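PDB 2B0V: NUDIX hydrolase from Nitrosomonas europaea, which probably hydrolyses nucleoside di- and triphosphates, and perhaps thiamine diphosphate, as a magnesium-dependent monomeric enzyme of the NudJ subfamily. Local coordinates for residues G71-T76 and V129-E134. Residues are numbered along the deposited sequence; the frame is centred on the assembly and turned at random. Where two conformers were deposited one is given.
Sequences GIYHWT and VMQCIE
In one of the two deposited conformers of C132, its sulfur makes an oblique sulfur-aromatic contact with the Y73 ring. C132 SG then lies 4.0 Å from the centroid of that ring, 33° off its normal. The sulfur is displaced toward one flank, where Y73 CE2 is 3.4 Å from C132 SG. Near the other flank, Y73 CE1 approaches the aliphatic CG of Q131 at 4.0 Å, where the two side chains cross at about a right angle. The phenol oxygen is tied to the helix backbone through a water that donates to both Y73 OH (2.8 Å) and C132 O (2.9 Å). The contact joins two parts of the Nudix alpha/beta/alpha sandwich: strand 62-77 of the mixed sheet supplies the ring, and helix 128-137 packs over it. The ring is directed at the helix with CG anti to the carbonyl carbon of its own residue (chi1 -56°), and D135, further along that helix, hydrogen-bonds the same hydroxyl through OD2. A leucine in place of Y73 would probably leave the bridging water and the D135 carboxylate without their hydroxyl partner. Around them, T88 of strand 82-96 touches both Y73 and C132, and L128 packs on Y73 from the start of the helix. Farther out, backbone pairing of Y73 with R86 fixes the strand beside 82-96.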
# COMPACT_ATOMS: atom_id res chain seq x y z
N GLY A 71 3.50 2.21 -10.13
CA GLY A 71 4.19 1.04 -10.66
C GLY A 71 3.40 -0.23 -10.42
O GLY A 71 2.50 -0.25 -9.59
N ILE A 72 3.72 -1.26 -11.21
CA ILE A 72 3.13 -2.59 -11.01
C ILE A 72 4.27 -3.57 -10.85
O ILE A 72 5.12 -3.66 -11.72
CB ILE A 72 2.28 -2.97 -12.25
CG1 ILE A 72 1.20 -1.89 -12.47
CG2 ILE A 72 1.64 -4.38 -12.06
CD1 ILE A 72 0.43 -2.06 -13.83
N TYR A 73 4.27 -4.27 -9.72
CA TYR A 73 5.43 -5.10 -9.34
C TYR A 73 5.06 -6.55 -9.33
O TYR A 73 4.07 -6.92 -8.70
CB TYR A 73 5.97 -4.69 -7.92
CG TYR A 73 6.32 -3.21 -7.87
CD1 TYR A 73 7.61 -2.76 -8.22
CD2 TYR A 73 5.34 -2.25 -7.57
CE1 TYR A 73 7.93 -1.40 -8.21
CE2 TYR A 73 5.65 -0.88 -7.60
CZ TYR A 73 6.95 -0.47 -7.94
OH TYR A 73 7.26 0.86 -7.97
N HIS A 74 5.82 -7.35 -10.05
CA HIS A 74 5.50 -8.75 -10.22
C HIS A 74 6.64 -9.52 -9.58
O HIS A 74 7.75 -9.51 -10.09
CB HIS A 74 5.37 -9.02 -11.75
CG HIS A 74 5.12 -10.45 -12.11
ND1 HIS A 74 5.16 -10.89 -13.41
CD2 HIS A 74 4.87 -11.54 -11.35
CE1 HIS A 74 4.91 -12.19 -13.45
NE2 HIS A 74 4.77 -12.62 -12.20
N TRP A 75 6.38 -10.16 -8.45
CA TRP A 75 7.46 -10.90 -7.80
C TRP A 75 6.98 -12.11 -7.03
O TRP A 75 5.79 -12.25 -6.79
CB TRP A 75 8.26 -9.97 -6.91
CG TRP A 75 7.72 -9.85 -5.57
CD1 TRP A 75 8.24 -10.41 -4.42
CD2 TRP A 75 6.56 -9.16 -5.20
NE1 TRP A 75 7.45 -10.10 -3.36
CE2 TRP A 75 6.40 -9.33 -3.79
CE3 TRP A 75 5.61 -8.41 -5.91
CZ2 TRP A 75 5.35 -8.76 -3.09
CZ3 TRP A 75 4.56 -7.83 -5.20
CH2 TRP A 75 4.43 -8.02 -3.80
N THR A 76 7.92 -12.98 -6.66
CA THR A 76 7.60 -14.14 -5.85
C THR A 76 8.31 -14.03 -4.51
O THR A 76 9.50 -13.77 -4.46
CB THR A 76 8.00 -15.44 -6.55
OG1 THR A 76 7.34 -15.47 -7.82
CG2 THR A 76 7.57 -16.65 -5.71
N VAL A 129 8.55 -2.39 -0.25
CA VAL A 129 8.25 -1.24 0.61
C VAL A 129 9.19 -0.12 0.21
O VAL A 129 8.76 1.03 -0.03
CB VAL A 129 8.41 -1.57 2.10
CG1 VAL A 129 8.12 -0.35 2.93
CG2 VAL A 129 7.41 -2.66 2.47
N MSE A 130 10.48 -0.44 0.12
CA MSE A 130 11.44 0.57 -0.27
C MSE A 130 11.34 0.88 -1.76
O MSE A 130 11.39 2.06 -2.17
CB MSE A 130 12.86 0.10 0.11
CG MSE A 130 13.92 1.15 0.01
SE MSE A 130 13.76 2.37 1.55
CE MSE A 130 13.05 3.79 0.49
N GLN A 131 11.18 -0.15 -2.59
CA GLN A 131 11.21 0.07 -4.05
C GLN A 131 10.08 1.00 -4.49
O GLN A 131 10.28 1.90 -5.34
CB GLN A 131 11.14 -1.24 -4.84
CG GLN A 131 11.42 -1.05 -6.35
CD GLN A 131 12.80 -0.44 -6.59
OE1 GLN A 131 12.94 0.61 -7.22
NE2 GLN A 131 13.79 -1.04 -6.01
N CYS A 132 8.88 0.78 -3.94
CA CYS A 132 7.68 1.59 -4.31
C CYS A 132 7.93 3.08 -4.00
O CYS A 132 7.57 3.98 -4.75
CB CYS A 132 6.43 1.03 -3.60
SG CYS A 132 5.91 -0.64 -4.20
N ILE A 133 8.59 3.33 -2.87
CA ILE A 133 8.92 4.72 -2.50
C ILE A 133 9.98 5.32 -3.42
O ILE A 133 9.86 6.47 -3.84
CB ILE A 133 9.40 4.79 -1.01
CG1 ILE A 133 8.21 4.54 -0.11
CG2 ILE A 133 10.04 6.16 -0.70
CD1 ILE A 133 8.57 4.22 1.37
N GLU A 134 11.01 4.54 -3.75
CA GLU A 134 12.06 4.98 -4.68
C GLU A 134 11.49 5.38 -6.03
O GLU A 134 11.80 6.45 -6.53
CB GLU A 134 13.12 3.89 -4.83
CG GLU A 134 13.88 3.70 -3.48
CD GLU A 134 14.86 2.53 -3.50
OE1 GLU A 134 14.66 1.57 -4.28
OE2 GLU A 134 15.81 2.58 -2.71
O HOH W 1 5.77 2.84 -6.73